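Local coordinates for ABC transporter periplasmic peptide-binding protein (Pseudoalteromonas, PDB 4QFN) that probably captures dipeptides in the periplasm, here holding a glycyl-glutamate dipeptide, and passes them to an ABC transporter for uptake, at residues Gln324-Gly329 / Ile384-Ala389; Met374-Met379 / Ser428-Trp433. All coordinates share one frame; numbering follows the deposited sequence.

Contact 1 (Gln324-Gly329 / Ile384-Ala389); sequences QAVYYG and IYNPNA. With GLU (glutamic acid), chain D.
Tyr327 reaches from the turn after helix 319-325 to Tyr385 and Pro387. From CB, CG lies anti to the carbonyl carbon (chi1 -67°), sending the ring across to the loop 384-389, and one long side runs past the proline: Tyr327 CD2 lies 3.6 Å and Tyr327 CE2 3.4 Å from Pro387 CD, approaching obliquely, the two side chains roughly at right angles. Farther out, Tyr327 CZ is 3.5 Å from Tyr385 O, and at the tip Tyr327 OH donates to Tyr385 O over 2.6 Å. The acceptor sits in the plane of the ring, whereas the donor is tilted 25° from the carbonyl plane. A phenylalanine here would probably keep the proline packing but leave the buried Tyr385 carbonyl without this donor. The loop it grips leads into helix 389-401: Asn386 OD1 accepts from Asn388 N (3.1 Å), closing an Asx turn, and Asn388 is the N-cap, its OD1 receiving Lys391 N. Beside the tyrosine, Val326 places CG1 4.1 Å from Pro387 CG, turned toward Asn386. On the loop's far side, Tyr385 OH donates to OXT of the bound glutamate (2.5 Å), and OXT lies at that ring's edge; Arg383 grips the same ligand residue.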
loop_
_atom_site.group_PDB
_atom_site.type_symbol
_atom_site.label_atom_id
_atom_site.label_comp_id
_atom_site.label_asym_id
_atom_site.label_seq_id
_atom_site.Cartn_x
_atom_site.Cartn_y
_atom_site.Cartn_z
ATOM N N GLN A 324 -13.616 -6.222 19.626
ATOM C CA GLN A 324 -13.849 -7.603 20.004
ATOM C C GLN A 324 -14.402 -8.459 18.861
ATOM O O GLN A 324 -13.837 -9.506 18.548
ATOM C CB GLN A 324 -14.727 -7.690 21.258
ATOM C CG GLN A 324 -13.937 -7.601 22.582
ATOM C CD GLN A 324 -13.920 -6.196 23.229
ATOM O OE1 GLN A 324 -13.184 -5.293 22.801
ATOM N NE2 GLN A 324 -14.718 -6.027 24.289
ATOM N N ALA A 325 -15.479 -8.013 18.218
ATOM C CA ALA A 325 -16.150 -8.841 17.210
ATOM C C ALA A 325 -15.446 -8.850 15.855
ATOM O O ALA A 325 -15.584 -9.798 15.088
ATOM C CB ALA A 325 -17.596 -8.409 17.044
ATOM N N VAL A 326 -14.697 -7.790 15.553
ATOM C CA VAL A 326 -13.980 -7.723 14.275
ATOM C C VAL A 326 -12.532 -8.155 14.418
ATOM O O VAL A 326 -12.074 -9.044 13.719
ATOM C CB VAL A 326 -14.059 -6.311 13.637
ATOM C CG1 VAL A 326 -13.121 -6.192 12.451
ATOM C CG2 VAL A 326 -15.493 -6.008 13.221
ATOM N N TYR A 327 -11.816 -7.533 15.340
ATOM C CA TYR A 327 -10.396 -7.800 15.493
ATOM C C TYR A 327 -10.101 -8.956 16.446
ATOM O O TYR A 327 -8.956 -9.370 16.582
ATOM C CB TYR A 327 -9.678 -6.539 15.957
ATOM C CG TYR A 327 -9.677 -5.446 14.923
ATOM C CD1 TYR A 327 -10.703 -4.518 14.874
ATOM C CD2 TYR A 327 -8.650 -5.347 13.992
ATOM C CE1 TYR A 327 -10.712 -3.520 13.939
ATOM C CE2 TYR A 327 -8.648 -4.349 13.048
ATOM C CZ TYR A 327 -9.688 -3.445 13.021
ATOM O OH TYR A 327 -9.692 -2.448 12.096
ATOM N N TYR A 328 -11.130 -9.469 17.105
ATOM C CA TYR A 328 -10.940 -10.578 18.020
ATOM C C TYR A 328 -9.880 -10.251 19.071
ATOM O O TYR A 328 -9.102 -11.118 19.462
ATOM C CB TYR A 328 -10.538 -11.836 17.248
ATOM C CG TYR A 328 -11.704 -12.576 16.644
ATOM C CD1 TYR A 328 -12.538 -11.963 15.724
ATOM C CD2 TYR A 328 -11.973 -13.895 16.992
ATOM C CE1 TYR A 328 -13.617 -12.635 15.173
ATOM C CE2 TYR A 328 -13.052 -14.576 16.445
ATOM C CZ TYR A 328 -13.870 -13.942 15.538
ATOM O OH TYR A 328 -14.940 -14.609 14.988
ATOM N N GLY A 329 -9.845 -9.001 19.517
ATOM C CA GLY A 329 -8.909 -8.594 20.557
ATOM C C GLY A 329 -7.466 -8.484 20.089
ATOM O O GLY A 329 -6.585 -8.139 20.876
ATOM N N ILE A 384 -4.767 -6.235 6.622
ATOM C CA ILE A 384 -4.074 -6.135 7.907
ATOM C C ILE A 384 -4.799 -5.182 8.845
ATOM O O ILE A 384 -4.970 -5.466 10.020
ATOM C CB ILE A 384 -2.647 -5.586 7.742
ATOM C CG1 ILE A 384 -1.811 -6.498 6.844
ATOM C CG2 ILE A 384 -2.001 -5.412 9.102
ATOM C CD1 ILE A 384 -0.488 -5.875 6.430
ATOM N N TYR A 385 -5.222 -4.042 8.317
ATOM C CA TYR A 385 -5.857 -3.019 9.139
ATOM C C TYR A 385 -7.366 -3.204 9.371
ATOM O O TYR A 385 -7.955 -2.467 10.151
ATOM C CB TYR A 385 -5.591 -1.638 8.548
ATOM C CG TYR A 385 -5.945 -1.559 7.096
ATOM C CD1 TYR A 385 -7.274 -1.404 6.695
ATOM C CD2 TYR A 385 -4.961 -1.665 6.115
ATOM C CE1 TYR A 385 -7.606 -1.332 5.355
ATOM C CE2 TYR A 385 -5.290 -1.607 4.775
ATOM C CZ TYR A 385 -6.619 -1.437 4.404
ATOM O OH TYR A 385 -6.960 -1.386 3.081
ATOM N N ASN A 386 -7.982 -4.173 8.700
ATOM C CA ASN A 386 -9.406 -4.480 8.893
ATOM C C ASN A 386 -9.710 -5.892 8.387
ATOM O O ASN A 386 -9.913 -6.099 7.189
ATOM C CB ASN A 386 -10.300 -3.460 8.172
ATOM C CG ASN A 386 -11.774 -3.555 8.594
ATOM O OD1 ASN A 386 -12.241 -4.594 9.047
ATOM N ND2 ASN A 386 -12.502 -2.467 8.432
ATOM N N PRO A 387 -9.716 -6.878 9.300
ATOM C CA PRO A 387 -9.924 -8.278 8.899
ATOM C C PRO A 387 -11.335 -8.589 8.391
ATOM O O PRO A 387 -11.553 -9.652 7.828
ATOM C CB PRO A 387 -9.630 -9.073 10.185
ATOM C CG PRO A 387 -9.644 -8.086 11.281
ATOM C CD PRO A 387 -9.264 -6.757 10.694
ATOM N N ASN A 388 -12.282 -7.679 8.564
ATOM C CA ASN A 388 -13.639 -7.985 8.144
ATOM C C ASN A 388 -14.499 -6.730 8.045
ATOM O O ASN A 388 -15.277 -6.419 8.961
ATOM C CB ASN A 388 -14.252 -8.965 9.152
ATOM C CG ASN A 388 -15.512 -9.597 8.654
ATOM O OD1 ASN A 388 -16.213 -9.050 7.797
ATOM N ND2 ASN A 388 -15.825 -10.763 9.201
ATOM N N ALA A 389 -14.360 -6.012 6.935
ATOM C CA ALA A 389 -15.051 -4.734 6.784
ATOM C C ALA A 389 -16.577 -4.910 6.783
ATOM O O ALA A 389 -17.305 -4.083 7.296
ATOM C CB ALA A 389 -14.584 -4.035 5.520
HETATM N N GLU D . -3.189 -0.060 0.088
HETATM C CA GLU D . -4.471 -0.553 0.587
HETATM C C GLU D . -4.489 -2.062 0.792
HETATM O O GLU D . -3.766 -2.816 0.140
HETATM C CB GLU D . -5.621 -0.133 -0.334
HETATM C CG GLU D . -5.771 1.369 -0.481
HETATM C CD GLU D . -5.070 1.922 -1.723
HETATM O OE1 GLU D . -5.349 3.087 -2.098
HETATM O OE2 GLU D . -4.256 1.189 -2.338
HETATM O OXT GLU D . -5.246 -2.557 1.624
#

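Contact 2 (Met374-Met379 / Ser428-Trp433); sequences MSIWAM and SVLLGW. With GLY (glycine), chain C; GLU (glutamic acid), chain D.
Trp377 is bonded through both backbone polar atoms to the neighbouring parallel strand, to Ser428 and Leu430. Trp377 N donates to Ser428 O over 2.9 Å at 176°, and Trp377 O accepts from Leu430 N over 3.0 Å at 173°, reaching the two neighbours of Val429, its bridge partner. A side-chain bond extends the pairing. Ser428 OG, held between its own backbone N and carbonyl carbon (chi1 78°), donates to Ser375 O (2.9 Å) in the carbonyl plane, on a lone pair; Trp295 NE1 is a second partner of this buried hydroxyl, and Ile376 CG1 and Met374 CE pack against it. Apolar contacts fall on both faces of the sheet. Ile376 CG2 meets Leu430 CG at 3.9 Å beneath Met396 of helix 389-401, while Trp377 CB meets Val429 CG2 at 4.0 Å on the face lined by Ile421 of helix 414-422. Beyond the paired part, Met379 SD lies 3.7 Å from Leu431 CD2. Farther along the strand, the bound glycine puts CA over one face of the Trp433 indole, 3.5 Å from Trp433 CH2, and OE1 of the glutamate lies at the ring edge, 3.7 Å from Trp433 CZ3. A parallel strand pair of a mixed sheet, helices 389-401 and 414-422 on its two faces and the dipeptide nearby, is typical of an alpha/beta lobe of a periplasmic solute-binding protein.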
loop_
_atom_site.group_PDB
_atom_site.type_symbol
_atom_site.label_atom_id
_atom_site.label_comp_id
_atom_site.label_asym_id
_atom_site.label_seq_id
_atom_site.Cartn_x
_atom_site.Cartn_y
_atom_site.Cartn_z
ATOM N N MET A 374 -27.426 6.889 4.576
ATOM C CA MET A 374 -26.065 7.018 4.098
ATOM C C MET A 374 -25.518 5.647 3.743
ATOM O O MET A 374 -25.987 4.619 4.256
ATOM C CB MET A 374 -25.190 7.682 5.158
ATOM C CG MET A 374 -24.928 6.807 6.369
ATOM S SD MET A 374 -23.793 7.554 7.555
ATOM C CE MET A 374 -22.297 7.711 6.579
ATOM N N SER A 375 -24.535 5.629 2.849
ATOM C CA SER A 375 -23.842 4.397 2.535
ATOM C C SER A 375 -22.518 4.297 3.294
ATOM O O SER A 375 -21.854 5.294 3.589
ATOM C CB SER A 375 -23.619 4.237 1.027
ATOM O OG SER A 375 -22.839 5.294 0.496
ATOM N N ILE A 376 -22.173 3.070 3.645
ATOM C CA ILE A 376 -20.864 2.736 4.163
ATOM C C ILE A 376 -20.349 1.664 3.227
ATOM O O ILE A 376 -20.905 0.562 3.171
ATOM C CB ILE A 376 -20.911 2.161 5.597
ATOM C CG1 ILE A 376 -21.322 3.244 6.594
ATOM C CG2 ILE A 376 -19.536 1.560 5.976
ATOM C CD1 ILE A 376 -21.530 2.734 8.037
ATOM N N TRP A 377 -19.320 2.008 2.461
ATOM C CA TRP A 377 -18.703 1.061 1.552
ATOM C C TRP A 377 -17.774 0.147 2.337
ATOM O O TRP A 377 -16.932 0.623 3.123
ATOM C CB TRP A 377 -17.934 1.806 0.456
ATOM C CG TRP A 377 -18.847 2.428 -0.542
ATOM C CD1 TRP A 377 -19.956 3.174 -0.280
ATOM C CD2 TRP A 377 -18.746 2.347 -1.969
ATOM N NE1 TRP A 377 -20.549 3.570 -1.452
ATOM C CE2 TRP A 377 -19.825 3.078 -2.503
ATOM C CE3 TRP A 377 -17.848 1.738 -2.842
ATOM C CZ2 TRP A 377 -20.023 3.218 -3.870
ATOM C CZ3 TRP A 377 -18.050 1.876 -4.199
ATOM C CH2 TRP A 377 -19.124 2.614 -4.700
ATOM N N ALA A 378 -17.936 -1.157 2.131
ATOM C CA ALA A 378 -17.120 -2.142 2.819
ATOM C C ALA A 378 -16.345 -3.026 1.853
ATOM O O ALA A 378 -16.910 -3.582 0.907
ATOM C CB ALA A 378 -17.985 -3.004 3.753
ATOM N N MET A 379 -15.046 -3.137 2.119
ATOM C CA MET A 379 -14.138 -4.059 1.447
ATOM C C MET A 379 -14.600 -5.495 1.592
ATOM O O MET A 379 -14.991 -5.927 2.679
ATOM C CB MET A 379 -12.729 -3.936 2.066
ATOM C CG MET A 379 -12.483 -2.574 2.687
ATOM S SD MET A 379 -10.772 -2.243 3.101
ATOM C CE MET A 379 -10.812 -2.663 4.826
ATOM N N SER A 428 -19.286 7.256 2.585
ATOM C CA SER A 428 -18.286 6.957 3.608
ATOM C C SER A 428 -17.739 5.572 3.305
ATOM O O SER A 428 -18.398 4.778 2.632
ATOM C CB SER A 428 -18.869 7.009 5.032
ATOM O OG SER A 428 -19.631 5.852 5.376
ATOM N N VAL A 429 -16.534 5.283 3.790
ATOM C CA VAL A 429 -15.894 4.022 3.458
ATOM C C VAL A 429 -15.010 3.509 4.584
ATOM O O VAL A 429 -14.312 4.272 5.259
ATOM C CB VAL A 429 -15.071 4.131 2.138
ATOM C CG1 VAL A 429 -14.110 5.305 2.202
ATOM C CG2 VAL A 429 -14.300 2.847 1.864
ATOM N N LEU A 430 -15.040 2.199 4.766
ATOM C CA LEU A 430 -14.116 1.528 5.647
ATOM C C LEU A 430 -12.921 1.115 4.806
ATOM O O LEU A 430 -13.017 0.234 3.962
ATOM C CB LEU A 430 -14.778 0.324 6.311
ATOM C CG LEU A 430 -15.943 0.619 7.255
ATOM C CD1 LEU A 430 -16.608 -0.669 7.703
ATOM C CD2 LEU A 430 -15.485 1.439 8.449
ATOM N N LEU A 431 -11.799 1.780 5.029
ATOM C CA LEU A 431 -10.573 1.464 4.327
ATOM C C LEU A 431 -9.400 1.651 5.268
ATOM O O LEU A 431 -9.542 1.545 6.478
ATOM C CB LEU A 431 -10.404 2.328 3.079
ATOM C CG LEU A 431 -10.455 1.563 1.757
ATOM C CD1 LEU A 431 -10.736 2.486 0.585
ATOM C CD2 LEU A 431 -9.180 0.767 1.540
ATOM N N GLY A 432 -8.235 1.932 4.709
ATOM C CA GLY A 432 -7.051 2.094 5.519
ATOM C C GLY A 432 -5.782 2.047 4.707
ATOM O O GLY A 432 -5.815 2.146 3.488
ATOM N N TRP A 433 -4.656 1.899 5.388
ATOM C CA TRP A 433 -3.385 1.970 4.713
ATOM C C TRP A 433 -2.374 1.139 5.479
ATOM O O TRP A 433 -2.261 1.249 6.699
ATOM C CB TRP A 433 -2.946 3.425 4.617
ATOM C CG TRP A 433 -1.756 3.680 3.747
ATOM C CD1 TRP A 433 -0.461 3.885 4.159
ATOM C CD2 TRP A 433 -1.746 3.799 2.322
ATOM N NE1 TRP A 433 0.347 4.118 3.073
ATOM C CE2 TRP A 433 -0.412 4.063 1.934
ATOM C CE3 TRP A 433 -2.730 3.694 1.334
ATOM C CZ2 TRP A 433 -0.041 4.230 0.599
ATOM C CZ3 TRP A 433 -2.361 3.865 0.004
ATOM C CH2 TRP A 433 -1.025 4.134 -0.350
HETATM N N GLY C . 0.369 0.258 0.850
HETATM C CA GLY C . -0.884 0.685 0.258
HETATM C C GLY C . -2.119 0.042 0.876
HETATM O O GLY C . -2.109 -0.351 2.046
HETATM N N GLU D . -3.189 -0.060 0.088
HETATM C CA GLU D . -4.471 -0.553 0.587
HETATM C C GLU D . -4.489 -2.062 0.792
HETATM O O GLU D . -3.766 -2.816 0.140
HETATM C CB GLU D . -5.621 -0.133 -0.334
HETATM C CG GLU D . -5.771 1.369 -0.481
HETATM C CD GLU D . -5.070 1.922 -1.723
HETATM O OE1 GLU D . -5.349 3.087 -2.098
HETATM O OE2 GLU D . -4.256 1.189 -2.338
HETATM O OXT GLU D . -5.246 -2.557 1.624
#

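How the contacts relate
From the N terminus the segments come in the order 324-329, 374-379, 384-389, 428-433, so the two contacts cross. Contact 1 closes a loop of 54 residues that contains the first strand of contact 2; contact 2 closes one of 48 residues that contains the ligand-binding loop of contact 1 and helix 389-401. Contact 1 ties the end of helix 319-325 to that loop, and contact 2 ties strand 372-378 to strand 428-434. They touch where Asn386 CB packs on Met379 CE and Tyr385 OH on Leu431 CD2, both 3.5 Å apart. The loop 384-389 thus lies against Met379, just past strand 372-378, and against Leu431 within strand 428-434, beside the glutamate, which both contacts touch.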